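Local coordinates for probable amino acid aminotransferase (Mycobacterium tuberculosis, PDB 6Q1S), which is a probable amino acid aminotransferase of the class IV family, modelled with 4'-deoxy-4'-aminopyridoxal-5'-phosphate and 2-oxoglutaric acid, at residues Gly31-Leu36 and Lys151-Ala156; Val126-Leu131 and His263-Arg268. All coordinates share one frame; numbering follows the deposited sequence.

Interaction 1 joins strand 31-39 to the loop that precedes helix 156-166. Interaction 2 joins strand 126-132 to the end of strand 258-265. Their centres lie about 26 Å apart, their nearest atoms about 11 Å, and they do not touch. Their strands belong to different sheets: 31-39 to an antiparallel five-stranded sheet, 126-132 and 258-265 to a mixed one. Along the chain the segments alternate, 31-36, 126-131, 151-156 and 263-268, so each contact closes across one segment of the other. Interaction 1 is buried and supplies Lys-151 and Tyr-155 of the PMP pocket. Interaction 2 is partly buried sheet packing away from it, with the Val-126 side chain about 13 Å from PMP.

Interaction 1 of 2, residues Gly31-Leu36 and Lys151-Ala156; sequences GVFETL and KTLSYA. With PMP (4'-deoxy-4'-aminopyridoxal-5'-phosphate), chain G.
Lys-151 runs across the ring of Phe-33 and ends at the bound PMP. Its CG is anti to the backbone N (chi1 -165°), and the chain stays extended until a bend at chi4. CB and CG pass the backbone O of Phe-33. CD lies 3.3 Å from Phe-33 O and also meets Glu-34 OE2. CE sits over one face of the Phe-33 ring, 3.9 Å from its centroid, in a CH-pi contact. NZ lies near Phe-33 CZ and gives a weak hydrogen bond to PMP O3 at 3.2 Å.

Tyr-155 OH and PMP O3 are hydrogen-bonded at 2.4 Å, a length too short to take at face value. Lys-151 and Tyr-155 thus belong to the PMP pocket of this class IV aminotransferase fold, and Phe-33, on strand 31-39, packs against both. Phe-33 turns its edge to the face of Tyr-155 in a T-shaped stack, with planes at 81°. On this edge Phe-33 CE1 also comes 3.1 Å from Thr-152 O. Leu-153 CD2 packs against Phe-33 CB at 3.5 Å.

A single bridge at Val-32 and Thr-152 joins the backbones. Phe-33 N donates to Lys-151 O at 3.1 Å, and Leu-153 N donates to Gly-31 O at 2.8 Å from above the carbonyl plane. The Glu-34 carboxylate is held by a salt bridge to Arg-52, which also binds PMP. Beyond the bridge, Ser-154 OG bonds to Ala-156 N of the second subunit.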
ATOM      1  N   GLY B  31       1.798  -7.693  -3.714  1.00 18.85           N
ATOM      2  CA  GLY B  31       3.018  -8.323  -4.185  1.00 19.25           C
ATOM      3  C   GLY B  31       4.214  -7.715  -3.490  1.00 19.66           C
ATOM      4  O   GLY B  31       4.090  -6.780  -2.694  1.00 19.63           O
ATOM      5  N   VAL B  32       5.386  -8.266  -3.803  1.00 20.07           N
ATOM      6  CA  VAL B  32       6.643  -7.787  -3.248  1.00 20.54           C
ATOM      7  C   VAL B  32       7.581  -7.451  -4.399  1.00 20.87           C
ATOM      8  O   VAL B  32       7.415  -7.925  -5.527  1.00 20.82           O
ATOM      9  CB  VAL B  32       7.291  -8.816  -2.299  1.00 20.83           C
ATOM     10  CG1 VAL B  32       6.341  -9.156  -1.162  1.00 20.87           C
ATOM     11  CG2 VAL B  32       7.692 -10.070  -3.062  1.00 21.02           C
ATOM     12  N   PHE B  33       8.582  -6.623  -4.105  1.00 21.26           N
ATOM     13  CA  PHE B  33       9.540  -6.241  -5.130  1.00 21.65           C
ATOM     14  C   PHE B  33      10.883  -5.919  -4.494  1.00 22.20           C
ATOM     15  O   PHE B  33      11.016  -5.821  -3.272  1.00 22.26           O
ATOM     16  CB  PHE B  33       9.033  -5.055  -5.963  1.00 21.47           C
ATOM     17  CG  PHE B  33       9.254  -3.713  -5.324  1.00 21.58           C
ATOM     18  CD1 PHE B  33       8.417  -3.261  -4.318  1.00 21.26           C
ATOM     19  CD2 PHE B  33      10.284  -2.892  -5.752  1.00 22.04           C
ATOM     20  CE1 PHE B  33       8.615  -2.020  -3.737  1.00 21.40           C
ATOM     21  CE2 PHE B  33      10.489  -1.650  -5.176  1.00 22.18           C
ATOM     22  CZ  PHE B  33       9.652  -1.214  -4.168  1.00 21.95           C
ATOM     23  N   GLU B  34      11.886  -5.761  -5.357  1.00 22.65           N
ATOM     24  CA  GLU B  34      13.232  -5.382  -4.964  1.00 23.24           C
ATOM     25  C   GLU B  34      13.787  -4.425  -6.005  1.00 23.53           C
ATOM     26  O   GLU B  34      13.387  -4.458  -7.171  1.00 23.39           O
ATOM     27  CB  GLU B  34      14.153  -6.603  -4.828  1.00 23.66           C
ATOM     28  CG  GLU B  34      13.953  -7.395  -3.548  1.00 23.57           C
ATOM     29  CD  GLU B  34      14.343  -6.608  -2.315  1.00 23.74           C
ATOM     30  OE1 GLU B  34      15.307  -5.817  -2.397  1.00 24.18           O
ATOM     31  OE2 GLU B  34      13.692  -6.779  -1.265  1.00 23.47           O
ATOM     32  N   THR B  35      14.714  -3.571  -5.579  1.00 23.96           N
ATOM     33  CA  THR B  35      15.354  -2.611  -6.468  1.00 24.33           C
ATOM     34  C   THR B  35      16.861  -2.786  -6.385  1.00 25.05           C
ATOM     35  O   THR B  35      17.433  -2.763  -5.291  1.00 25.28           O
ATOM     36  CB  THR B  35      14.973  -1.168  -6.117  1.00 24.20           C
ATOM     37  OG1 THR B  35      13.577  -0.965  -6.366  1.00 23.59           O
ATOM     38  CG2 THR B  35      15.780  -0.185  -6.954  1.00 24.69           C
ATOM     39  N   LEU B  36      17.495  -2.959  -7.542  1.00 25.42           N
ATOM     40  CA  LEU B  36      18.926  -3.191  -7.620  1.00 26.16           C
ATOM     41  C   LEU B  36      19.554  -2.157  -8.541  1.00 26.88           C
ATOM     42  O   LEU B  36      18.917  -1.667  -9.476  1.00 28.75           O
ATOM     43  CB  LEU B  36      19.248  -4.599  -8.141  1.00 26.34           C
ATOM     44  CG  LEU B  36      18.791  -5.806  -7.320  1.00 26.05           C
ATOM     45  CD1 LEU B  36      17.348  -6.163  -7.635  1.00 25.33           C
ATOM     46  CD2 LEU B  36      19.705  -6.993  -7.574  1.00 26.58           C
ATOM     47  N   LYS B 151       8.859  -5.647   1.925  1.00 21.61           N
ATOM     48  CA  LYS B 151       8.957  -4.658   0.855  1.00 21.59           C
ATOM     49  C   LYS B 151       7.912  -5.001  -0.197  1.00 21.12           C
ATOM     50  O   LYS B 151       8.166  -5.755  -1.135  1.00 21.17           O
ATOM     51  CB  LYS B 151      10.363  -4.639   0.272  1.00 22.11           C
ATOM     52  CG  LYS B 151      10.663  -3.429  -0.587  1.00 22.22           C
ATOM     53  CD  LYS B 151      12.078  -3.495  -1.135  1.00 24.49           C
ATOM     54  CE  LYS B 151      12.311  -2.414  -2.174  1.00 26.19           C
ATOM     55  NZ  LYS B 151      11.830  -1.090  -1.688  1.00 28.25           N
ATOM     56  N   THR B 152       6.719  -4.439  -0.039  1.00 20.70           N
ATOM     57  CA  THR B 152       5.596  -4.744  -0.910  1.00 20.25           C
ATOM     58  C   THR B 152       5.470  -3.699  -2.012  1.00 20.19           C
ATOM     59  O   THR B 152       6.119  -2.653  -1.996  1.00 20.47           O
ATOM     60  CB  THR B 152       4.289  -4.820  -0.113  1.00 19.85           C
ATOM     61  OG1 THR B 152       3.856  -3.498   0.228  1.00 19.78           O
ATOM     62  CG2 THR B 152       4.490  -5.625   1.160  1.00 19.99           C
ATOM     63  N   LEU B 153       4.618  -4.008  -2.986  1.00 19.86           N
ATOM     64  CA  LEU B 153       4.313  -3.092  -4.077  1.00 19.78           C
ATOM     65  C   LEU B 153       3.322  -2.007  -3.682  1.00 19.52           C
ATOM     66  O   LEU B 153       2.947  -1.198  -4.535  1.00 19.45           O
ATOM     67  CB  LEU B 153       3.757  -3.868  -5.272  1.00 19.55           C
ATOM     68  CG  LEU B 153       4.717  -4.836  -5.959  1.00 19.85           C
ATOM     69  CD1 LEU B 153       3.961  -5.777  -6.879  1.00 19.58           C
ATOM     70  CD2 LEU B 153       5.747  -4.048  -6.738  1.00 20.26           C
ATOM     71  N   SER B 154       2.884  -1.971  -2.424  1.00 19.42           N
ATOM     72  CA  SER B 154       1.881  -1.005  -1.978  1.00 19.20           C
ATOM     73  C   SER B 154       2.593   0.205  -1.381  1.00 19.55           C
ATOM     74  O   SER B 154       2.657   0.400  -0.166  1.00 19.66           O
ATOM     75  CB  SER B 154       0.932  -1.658  -0.984  1.00 18.92           C
ATOM     76  OG  SER B 154       0.087  -2.587  -1.639  1.00 18.58           O
ATOM     77  N   TYR B 155       3.124   1.047  -2.268  1.00 19.77           N
ATOM     78  CA  TYR B 155       3.954   2.178  -1.874  1.00 20.17           C
ATOM     79  C   TYR B 155       3.261   3.522  -2.068  1.00 20.13           C
ATOM     80  O   TYR B 155       3.936   4.547  -2.197  1.00 20.48           O
ATOM     81  CB  TYR B 155       5.273   2.159  -2.644  1.00 20.58           C
ATOM     82  CG  TYR B 155       6.424   1.589  -1.856  1.00 20.93           C
ATOM     83  CD1 TYR B 155       6.314   0.360  -1.219  1.00 22.13           C
ATOM     84  CD2 TYR B 155       7.617   2.285  -1.733  1.00 22.18           C
ATOM     85  CE1 TYR B 155       7.365  -0.163  -0.493  1.00 24.12           C
ATOM     86  CE2 TYR B 155       8.674   1.772  -1.007  1.00 24.27           C
ATOM     87  CZ  TYR B 155       8.542   0.547  -0.389  1.00 25.12           C
ATOM     88  OH  TYR B 155       9.592   0.030   0.335  1.00 26.64           O
ATOM     89  N   ALA B 156       1.927   3.545  -2.077  1.00 19.73           N
ATOM     90  CA  ALA B 156       1.222   4.803  -2.304  1.00 19.72           C
ATOM     91  C   ALA B 156       1.474   5.796  -1.178  1.00 20.00           C
ATOM     92  O   ALA B 156       1.675   6.990  -1.430  1.00 20.27           O
ATOM     93  CB  ALA B 156      -0.277   4.549  -2.466  1.00 19.26           C
TER
HETATM   94  N1  PMP G 301      13.334   1.492   3.765  1.00 23.88           N
HETATM   95  C2  PMP G 301      12.348   1.490   2.836  1.00 23.40           C
HETATM   96  C2A PMP G 301      10.918   1.705   3.257  1.00 22.89           C
HETATM   97  C3  PMP G 301      12.672   1.276   1.403  1.00 23.42           C
HETATM   98  O3  PMP G 301      11.699   1.269   0.452  1.00 22.97           O
HETATM   99  C4  PMP G 301      14.093   1.070   1.048  1.00 23.99           C
HETATM  100  C4A PMP G 301      14.525   0.845  -0.382  1.00 26.07           C
HETATM  101  N4A PMP G 301      14.178   2.027  -1.190  1.00 26.70           N
HETATM  102  C5  PMP G 301      15.076   1.095   2.158  1.00 24.48           C
HETATM  103  C6  PMP G 301      14.631   1.305   3.460  1.00 24.39           C
HETATM  104  C5A PMP G 301      16.548   0.890   1.874  1.00 27.03           C
HETATM  105  O4P PMP G 301      16.763  -0.442   1.412  1.00 28.54           O
HETATM  106  P   PMP G 301      17.946  -0.769   0.370  1.00 29.28           P
HETATM  107  O1P PMP G 301      17.702   0.020  -0.894  1.00 29.28           O
HETATM  108  O2P PMP G 301      19.265  -0.367   0.990  1.00 32.23           O
HETATM  109  O3P PMP G 301      17.944  -2.247   0.066  1.00 27.02           O

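Interaction 2 of 2, residues Val126-Leu131 and His263-Arg268; sequences VSAITL and HTLDGR
Asp-266 grips Thr-130 at two points. Asp-266 OD2 accepts from Thr-130 N at 2.7 Å on its syn side, with the donor 30° out of the carboxylate plane. Asp-266 OD1 accepts from Thr-130 OG1, but the 2.4 Å length is doubtful. Thr-130 OG1 lies between its own backbone N and carbonyl carbon (chi1 58°), on the same side as the N-H, so one carboxylate can take both donors. Asp-266 OD2 also lies 3.3 Å from Ile-129 CB.

The backbones pair as parallel strands of the mixed sheet, and here too the contact is tight. Ala-128 bonds through N and O to the residues either side of Leu-265: its N donates to Thr-264 O at 2.8 Å, and its O accepts from Asp-266 N at 2.8 Å. Ala-128 and Leu-265 are buried and point to the same face of the sheet, where Leu-265 CD1 approaches Ala-128 CB loosely. Leu-265 CD1 also meets Thr-130 CG2 at 3.8 Å. A type I' turn from Leu-265 to Arg-268 then carries the chain into strand 268-269.

The neighbours of this buried pair are partly exposed, and bonding at the His-263 end is looser. His-263 N donates to Val-126 O over 3.2 Å, and the same oxygen sits above the centre of the His-263 ring. Ser-127 OG makes weak hydrogen bonds with Gly-169 O and Gly-171 N.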
ATOM      1  N   VAL B 126      20.563  16.133   0.566  1.00 29.64           N
ATOM      2  CA  VAL B 126      19.131  16.398   0.604  1.00 29.04           C
ATOM      3  C   VAL B 126      18.793  17.181   1.862  1.00 29.14           C
ATOM      4  O   VAL B 126      19.497  17.113   2.874  1.00 29.48           O
ATOM      5  CB  VAL B 126      18.285  15.102   0.558  1.00 29.29           C
ATOM      6  CG1 VAL B 126      18.514  14.339  -0.741  1.00 30.15           C
ATOM      7  CG2 VAL B 126      18.584  14.224   1.766  1.00 29.44           C
ATOM      8  N   SER B 127      17.701  17.931   1.784  1.00 28.87           N
ATOM      9  CA  SER B 127      17.091  18.558   2.944  1.00 28.85           C
ATOM     10  C   SER B 127      15.906  17.701   3.360  1.00 28.11           C
ATOM     11  O   SER B 127      15.027  17.410   2.543  1.00 29.36           O
ATOM     12  CB  SER B 127      16.641  19.987   2.631  1.00 29.10           C
ATOM     13  OG  SER B 127      15.551  19.988   1.728  1.00 28.61           O
ATOM     14  N   ALA B 128      15.894  17.282   4.618  1.00 28.06           N
ATOM     15  CA  ALA B 128      14.880  16.369   5.114  1.00 29.26           C
ATOM     16  C   ALA B 128      14.126  17.006   6.269  1.00 29.22           C
ATOM     17  O   ALA B 128      14.602  17.946   6.910  1.00 31.23           O
ATOM     18  CB  ALA B 128      15.500  15.038   5.562  1.00 30.94           C
ATOM     19  N   ILE B 129      12.927  16.489   6.517  1.00 26.96           N
ATOM     20  CA  ILE B 129      12.118  16.896   7.655  1.00 26.79           C
ATOM     21  C   ILE B 129      11.698  15.647   8.412  1.00 26.38           C
ATOM     22  O   ILE B 129      11.453  14.596   7.808  1.00 25.92           O
ATOM     23  CB  ILE B 129      10.880  17.714   7.224  1.00 27.13           C
ATOM     24  CG1 ILE B 129      10.006  16.909   6.260  1.00 27.27           C
ATOM     25  CG2 ILE B 129      11.307  19.022   6.573  1.00 27.04           C
ATOM     26  CD1 ILE B 129       8.667  17.552   5.972  1.00 25.61           C
ATOM     27  N   THR B 130      11.623  15.756   9.736  1.00 26.57           N
ATOM     28  CA  THR B 130      11.100  14.667  10.546  1.00 26.22           C
ATOM     29  C   THR B 130       9.580  14.707  10.522  1.00 25.83           C
ATOM     30  O   THR B 130       8.970  15.775  10.624  1.00 25.87           O
ATOM     31  CB  THR B 130      11.609  14.763  11.984  1.00 26.67           C
ATOM     32  OG1 THR B 130      11.223  16.020  12.549  1.00 26.99           O
ATOM     33  CG2 THR B 130      13.126  14.635  12.020  1.00 27.19           C
ATOM     34  N   LEU B 131       8.967  13.534  10.394  1.00 25.18           N
ATOM     35  CA  LEU B 131       7.520  13.439  10.300  1.00 31.04           C
ATOM     36  C   LEU B 131       7.027  12.268  11.132  1.00 29.80           C
ATOM     37  O   LEU B 131       7.653  11.204  11.152  1.00 30.04           O
ATOM     38  CB  LEU B 131       7.080  13.268   8.843  1.00 24.27           C
ATOM     39  CG  LEU B 131       5.901  14.104   8.353  1.00 24.43           C
ATOM     40  CD1 LEU B 131       6.165  15.591   8.542  1.00 25.09           C
ATOM     41  CD2 LEU B 131       5.636  13.787   6.898  1.00 23.69           C
ATOM     42  N   HIS B 263      21.889  17.439   4.961  1.00 34.01           N
ATOM     43  CA  HIS B 263      22.555  18.677   5.342  1.00 31.53           C
ATOM     44  C   HIS B 263      21.629  19.650   6.056  1.00 31.44           C
ATOM     45  O   HIS B 263      22.115  20.580   6.710  1.00 32.02           O
ATOM     46  CB  HIS B 263      23.167  19.357   4.109  1.00 31.97           C
ATOM     47  CG  HIS B 263      22.177  19.685   3.034  1.00 31.54           C
ATOM     48  ND1 HIS B 263      21.170  20.610   3.204  1.00 31.36           N
ATOM     49  CD2 HIS B 263      22.048  19.218   1.770  1.00 31.29           C
ATOM     50  CE1 HIS B 263      20.459  20.696   2.093  1.00 31.02           C
ATOM     51  NE2 HIS B 263      20.971  19.860   1.207  1.00 30.96           N
ATOM     52  N   THR B 264      20.317  19.458   5.946  1.00 30.76           N
ATOM     53  CA  THR B 264      19.334  20.316   6.597  1.00 30.65           C
ATOM     54  C   THR B 264      18.204  19.434   7.102  1.00 29.92           C
ATOM     55  O   THR B 264      17.584  18.711   6.318  1.00 29.35           O
ATOM     56  CB  THR B 264      18.794  21.381   5.635  1.00 30.69           C
ATOM     57  OG1 THR B 264      19.889  22.056   5.003  1.00 31.36           O
ATOM     58  CG2 THR B 264      17.942  22.393   6.382  1.00 30.74           C
ATOM     59  N   LEU B 265      17.952  19.484   8.406  1.00 29.97           N
ATOM     60  CA  LEU B 265      16.913  18.682   9.041  1.00 29.36           C
ATOM     61  C   LEU B 265      15.910  19.615   9.704  1.00 30.73           C
ATOM     62  O   LEU B 265      16.271  20.366  10.618  1.00 32.92           O
ATOM     63  CB  LEU B 265      17.516  17.713  10.060  1.00 29.46           C
ATOM     64  CG  LEU B 265      16.537  16.773  10.763  1.00 28.88           C
ATOM     65  CD1 LEU B 265      15.833  15.893   9.743  1.00 28.20           C
ATOM     66  CD2 LEU B 265      17.261  15.923  11.795  1.00 29.11           C
ATOM     67  N   ASP B 266      14.659  19.566   9.240  1.00 30.21           N
ATOM     68  CA  ASP B 266      13.579  20.405   9.766  1.00 28.72           C
ATOM     69  C   ASP B 266      13.938  21.888   9.706  1.00 29.36           C
ATOM     70  O   ASP B 266      13.701  22.642  10.652  1.00 29.69           O
ATOM     71  CB  ASP B 266      13.209  19.996  11.194  1.00 28.67           C
ATOM     72  CG  ASP B 266      12.470  18.680  11.251  1.00 27.99           C
ATOM     73  OD1 ASP B 266      12.749  17.877  12.164  1.00 42.18           O
ATOM     74  OD2 ASP B 266      11.640  18.427  10.356  1.00 41.07           O
ATOM     75  N   GLY B 267      14.526  22.309   8.586  1.00 29.58           N
ATOM     76  CA  GLY B 267      14.897  23.695   8.391  1.00 30.22           C
ATOM     77  C   GLY B 267      16.181  24.120   9.066  1.00 31.73           C
ATOM     78  O   GLY B 267      16.702  25.196   8.750  1.00 34.45           O
ATOM     79  N   ARG B 268      16.699  23.323   9.997  1.00 32.18           N
ATOM     80  CA  ARG B 268      17.928  23.640  10.715  1.00 32.68           C
ATOM     81  C   ARG B 268      19.106  22.969  10.019  1.00 34.99           C
ATOM     82  O   ARG B 268      19.137  21.741   9.894  1.00 35.48           O
ATOM     83  CB  ARG B 268      17.829  23.172  12.166  1.00 31.71           C
ATOM     84  CG  ARG B 268      16.572  23.626  12.892  1.00 31.50           C
ATOM     85  CD  ARG B 268      16.455  22.912  14.224  1.00 31.43           C
ATOM     86  NE  ARG B 268      17.772  22.633  14.790  1.00 37.39           N
ATOM     87  CZ  ARG B 268      17.979  21.897  15.877  1.00 37.31           C
ATOM     88  NH1 ARG B 268      16.955  21.354  16.522  1.00 37.86           N
ATOM     89  NH2 ARG B 268      19.214  21.696  16.314  1.00 36.83           N
TER